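Local coordinates for type VI immunity protein Atu4351 (PDB 6ITW) that probably protects Agrobacterium from its own type VI secretion toxin, acting as the immunity partner of a secreted effector, at residues P62-G74 and A193-F206. Sequence-based numbering, arbitrary orientation.
Sequences PEKYKSIVALALG and ALSAMTIAAQAGPF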
loop_
_atom_site.group_PDB
_atom_site.type_symbol
_atom_site.label_atom_id
_atom_site.label_comp_id
_atom_site.label_asym_id
_atom_site.label_seq_id
_atom_site.Cartn_x
_atom_site.Cartn_y
_atom_site.Cartn_z
ATOM N N PRO A 62 9.629 -2.796 4.951
ATOM C CA PRO A 62 9.418 -1.354 5.211
ATOM C C PRO A 62 10.686 -0.541 5.142
ATOM O O PRO A 62 10.657 0.631 4.749
ATOM C CB PRO A 62 8.841 -1.311 6.634
ATOM C CG PRO A 62 8.515 -2.716 6.990
ATOM C CD PRO A 62 9.293 -3.625 6.117
ATOM N N GLU A 63 11.806 -1.138 5.548
ATOM C CA GLU A 63 13.076 -0.436 5.491
ATOM C C GLU A 63 13.428 -0.043 4.057
ATOM O O GLU A 63 13.942 1.055 3.823
ATOM C CB GLU A 63 14.167 -1.304 6.123
ATOM C CG GLU A 63 15.469 -0.554 6.401
ATOM C CD GLU A 63 15.325 0.535 7.475
ATOM O OE1 GLU A 63 14.277 0.606 8.171
ATOM O OE2 GLU A 63 16.279 1.324 7.624
ATOM N N LYS A 64 13.113 -0.901 3.078
ATOM C CA LYS A 64 13.509 -0.651 1.692
ATOM C C LYS A 64 12.655 0.420 1.020
ATOM O O LYS A 64 13.119 1.051 0.062
ATOM C CB LYS A 64 13.470 -1.963 0.890
ATOM C CG LYS A 64 14.623 -2.908 1.292
ATOM C CD LYS A 64 14.481 -4.353 0.790
ATOM C CE LYS A 64 14.561 -4.457 -0.729
ATOM N NZ LYS A 64 14.869 -5.861 -1.177
ATOM N N TYR A 65 11.443 0.664 1.516
ATOM C CA TYR A 65 10.518 1.618 0.911
ATOM C C TYR A 65 10.229 2.839 1.787
ATOM O O TYR A 65 9.277 3.574 1.498
ATOM C CB TYR A 65 9.205 0.907 0.549
ATOM C CG TYR A 65 9.392 -0.107 -0.568
ATOM C CD1 TYR A 65 9.898 -1.383 -0.301
ATOM C CD2 TYR A 65 9.102 0.217 -1.892
ATOM C CE1 TYR A 65 10.092 -2.317 -1.316
ATOM C CE2 TYR A 65 9.298 -0.711 -2.922
ATOM C CZ TYR A 65 9.792 -1.978 -2.620
ATOM O OH TYR A 65 9.971 -2.909 -3.612
ATOM N N LYS A 66 11.032 3.101 2.828
ATOM C CA LYS A 66 10.717 4.209 3.742
ATOM C C LYS A 66 10.865 5.575 3.068
ATOM O O LYS A 66 10.166 6.528 3.439
ATOM C CB LYS A 66 11.599 4.140 4.995
ATOM C CG LYS A 66 13.092 4.287 4.696
ATOM C CD LYS A 66 13.982 3.724 5.812
ATOM C CE LYS A 66 14.123 4.670 6.987
ATOM N NZ LYS A 66 15.441 4.462 7.674
ATOM N N SER A 67 11.748 5.695 2.076
ATOM C CA SER A 67 11.828 6.947 1.336
ATOM C C SER A 67 10.514 7.275 0.634
ATOM O O SER A 67 10.174 8.457 0.481
ATOM C CB SER A 67 12.970 6.902 0.322
ATOM O OG SER A 67 12.792 5.833 -0.594
ATOM N N ILE A 68 9.761 6.259 0.192
ATOM C CA ILE A 68 8.482 6.553 -0.450
ATOM C C ILE A 68 7.515 7.138 0.563
ATOM O O ILE A 68 6.834 8.132 0.287
ATOM C CB ILE A 68 7.904 5.299 -1.126
ATOM C CG1 ILE A 68 8.910 4.719 -2.125
ATOM C CG2 ILE A 68 6.571 5.608 -1.788
ATOM C CD1 ILE A 68 9.539 5.735 -3.044
ATOM N N VAL A 69 7.448 6.541 1.757
ATOM C CA VAL A 69 6.645 7.113 2.836
ATOM C C VAL A 69 7.115 8.524 3.158
ATOM O O VAL A 69 6.300 9.436 3.353
ATOM C CB VAL A 69 6.709 6.223 4.088
ATOM C CG1 VAL A 69 5.791 6.795 5.156
ATOM C CG2 VAL A 69 6.360 4.770 3.747
ATOM N N ALA A 70 8.438 8.721 3.231
ATOM C CA ALA A 70 8.972 10.042 3.554
ATOM C C ALA A 70 8.532 11.069 2.529
ATOM O O ALA A 70 8.099 12.165 2.896
ATOM C CB ALA A 70 10.497 10.004 3.632
ATOM N N LEU A 71 8.602 10.717 1.239
ATOM C CA LEU A 71 8.218 11.656 0.188
ATOM C C LEU A 71 6.716 11.895 0.172
ATOM O O LEU A 71 6.267 13.042 0.038
ATOM C CB LEU A 71 8.695 11.147 -1.176
ATOM C CG LEU A 71 10.223 11.069 -1.324
ATOM C CD1 LEU A 71 10.595 10.179 -2.473
ATOM C CD2 LEU A 71 10.870 12.450 -1.507
ATOM N N ALA A 72 5.915 10.833 0.294
ATOM C CA ALA A 72 4.474 11.011 0.127
ATOM C C ALA A 72 3.872 11.750 1.316
ATOM O O ALA A 72 2.943 12.548 1.157
ATOM C CB ALA A 72 3.784 9.661 -0.073
ATOM N N LEU A 73 4.381 11.486 2.511
ATOM C CA LEU A 73 3.819 12.027 3.736
ATOM C C LEU A 73 4.672 13.146 4.318
ATOM O O LEU A 73 4.400 13.599 5.433
ATOM C CB LEU A 73 3.640 10.911 4.763
ATOM C CG LEU A 73 2.734 9.751 4.367
ATOM C CD1 LEU A 73 2.533 8.843 5.579
ATOM C CD2 LEU A 73 1.405 10.245 3.824
ATOM N N GLY A 74 5.691 13.589 3.586
ATOM C CA GLY A 74 6.575 14.654 4.005
ATOM C C GLY A 74 5.874 15.807 4.685
ATOM O O GLY A 74 5.045 16.491 4.079
ATOM N N ALA A 193 9.312 -0.938 -8.723
ATOM C CA ALA A 193 8.367 -0.221 -7.864
ATOM C C ALA A 193 9.034 0.948 -7.142
ATOM O O ALA A 193 8.489 2.060 -7.115
ATOM C CB ALA A 193 7.735 -1.180 -6.853
ATOM N N LEU A 194 10.216 0.724 -6.552
ATOM C CA LEU A 194 10.856 1.787 -5.774
ATOM C C LEU A 194 11.172 3.004 -6.645
ATOM O O LEU A 194 10.951 4.146 -6.227
ATOM C CB LEU A 194 12.130 1.271 -5.099
ATOM C CG LEU A 194 12.852 2.305 -4.217
ATOM C CD1 LEU A 194 11.940 2.778 -3.067
ATOM C CD2 LEU A 194 14.171 1.751 -3.669
ATOM N N SER A 195 11.702 2.778 -7.852
ATOM C CA SER A 195 12.001 3.875 -8.771
ATOM C C SER A 195 10.736 4.617 -9.172
ATOM O O SER A 195 10.674 5.848 -9.080
ATOM C CB SER A 195 12.685 3.351 -10.037
ATOM O OG SER A 195 13.971 2.866 -9.732
ATOM N N ALA A 196 9.740 3.876 -9.685
ATOM C CA ALA A 196 8.487 4.486 -10.122
ATOM C C ALA A 196 7.817 5.238 -8.974
ATOM O O ALA A 196 7.371 6.377 -9.147
ATOM C CB ALA A 196 7.557 3.410 -10.688
HETATM N N MSE A 197 7.766 4.629 -7.787
HETATM C CA MSE A 197 7.139 5.283 -6.637
HETATM C C MSE A 197 7.926 6.509 -6.218
HETATM O O MSE A 197 7.350 7.481 -5.737
HETATM C CB MSE A 197 7.012 4.330 -5.448
HETATM C CG MSE A 197 6.092 3.120 -5.678
HETATM SE SE MSE A 197 6.331 1.923 -4.169
HETATM C CE MSE A 197 4.739 0.811 -4.475
ATOM N N THR A 198 9.251 6.466 -6.397
ATOM C CA THR A 198 10.056 7.639 -6.079
ATOM C C THR A 198 9.674 8.820 -6.968
ATOM O O THR A 198 9.622 9.964 -6.503
ATOM C CB THR A 198 11.542 7.306 -6.196
ATOM O OG1 THR A 198 11.871 6.287 -5.240
ATOM C CG2 THR A 198 12.404 8.537 -5.921
ATOM N N ILE A 199 9.362 8.560 -8.239
ATOM C CA ILE A 199 8.950 9.639 -9.127
ATOM C C ILE A 199 7.554 10.117 -8.763
ATOM O O ILE A 199 7.311 11.318 -8.582
ATOM C CB ILE A 199 9.011 9.177 -10.592
ATOM C CG1 ILE A 199 10.464 8.952 -11.013
ATOM C CG2 ILE A 199 8.272 10.176 -11.514
ATOM C CD1 ILE A 199 10.591 8.201 -12.310
ATOM N N ALA A 200 6.615 9.174 -8.664
ATOM C CA ALA A 200 5.221 9.519 -8.428
ATOM C C ALA A 200 5.046 10.290 -7.127
ATOM O O ALA A 200 4.307 11.277 -7.078
ATOM C CB ALA A 200 4.388 8.243 -8.420
ATOM N N ALA A 201 5.726 9.873 -6.063
ATOM C CA ALA A 201 5.479 10.525 -4.783
ATOM C C ALA A 201 6.037 11.939 -4.729
ATOM O O ALA A 201 5.761 12.656 -3.759
ATOM C CB ALA A 201 6.070 9.701 -3.643
ATOM N N GLN A 202 6.822 12.349 -5.727
ATOM C CA GLN A 202 7.315 13.715 -5.808
ATOM C C GLN A 202 6.622 14.522 -6.894
ATOM O O GLN A 202 6.927 15.702 -7.058
ATOM C CB GLN A 202 8.824 13.730 -6.060
ATOM C CG GLN A 202 9.650 13.010 -5.044
ATOM C CD GLN A 202 11.127 13.196 -5.321
ATOM O OE1 GLN A 202 11.720 14.181 -4.896
ATOM N NE2 GLN A 202 11.724 12.262 -6.059
ATOM N N ALA A 203 5.709 13.921 -7.642
ATOM C CA ALA A 203 5.093 14.587 -8.792
ATOM C C ALA A 203 3.734 15.171 -8.409
ATOM O O ALA A 203 2.697 14.827 -8.981
ATOM C CB ALA A 203 4.961 13.601 -9.959
ATOM N N GLY A 204 3.734 16.053 -7.415
ATOM C CA GLY A 204 2.502 16.635 -6.932
ATOM C C GLY A 204 2.090 16.180 -5.541
ATOM O O GLY A 204 2.658 15.238 -4.975
ATOM N N PRO A 205 1.077 16.838 -4.974
ATOM C CA PRO A 205 0.656 16.547 -3.594
ATOM C C PRO A 205 -0.298 15.361 -3.523
ATOM O O PRO A 205 -0.775 14.848 -4.532
ATOM C CB PRO A 205 -0.061 17.835 -3.164
ATOM C CG PRO A 205 -0.627 18.368 -4.448
ATOM C CD PRO A 205 0.380 18.010 -5.536
ATOM N N PHE A 206 -0.591 14.958 -2.287
ATOM C CA PHE A 206 -1.540 13.895 -1.980
ATOM C C PHE A 206 -2.713 14.454 -1.195
ATOM O O PHE A 206 -2.531 15.285 -0.302
ATOM C CB PHE A 206 -0.889 12.786 -1.152
ATOM C CG PHE A 206 0.018 11.914 -1.932
ATOM C CD1 PHE A 206 1.260 12.382 -2.352
ATOM C CD2 PHE A 206 -0.363 10.617 -2.256
ATOM C CE1 PHE A 206 2.102 11.568 -3.081
ATOM C CE2 PHE A 206 0.465 9.804 -2.989
ATOM C CZ PHE A 206 1.700 10.275 -3.404
HETATM O O HOH W 1 11.134 -1.935 -6.136
HETATM O O HOH W 2 13.587 6.785 -3.199
#
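I68 fills the middle of the interface, its CD1 against M197 and T198, 3.3 Å from T198 OG1. Its CG1, set anti to the carbonyl carbon (chi1 -56°), touches L194 CD1 and M197 CB. Further along, L71 CB meets A201 CB at 3.9 Å, and the L71 methyls lie against Q202 CG and its amide carbon; Q202 NE2 is bonded to T198 O (3.1 Å). The CA atoms come nearest at A72 and A201, 5.0 Å apart, where both side chains are single methyls.

Aromatic contacts close both ends. The selenium of M197 (selenomethionine) approaches Y65 CD2 obliquely at 4.0 Å, a Met-aromatic contact, while A193 CB sits at the edge of the same ring. A72 CB stands over one face of F206, 4.2 Å from the ring centroid, as a CH-pi contact.

Two waters bridge the segments. One accepts from L194 N at 2.8 Å and also bonds Y65 OH. The other donates to T198 OG1 and bonds S67 OG. T198 OG1 in turn donates to L194 O, which also accepts from T198 N on the opposite face of its plane.

Helix 66-73 of the GAD-like domain and helix 193-200 of the Tdi1 C-terminal family region run nearly parallel (12°) on the large mixed sheet, where I68 and M197 both touch I95. L71, Q202 and the S67-T198 water bridge finish the outer side. With no direct hydrogen bond across it, the pairing rests on apolar contact, supplemented by water bridges.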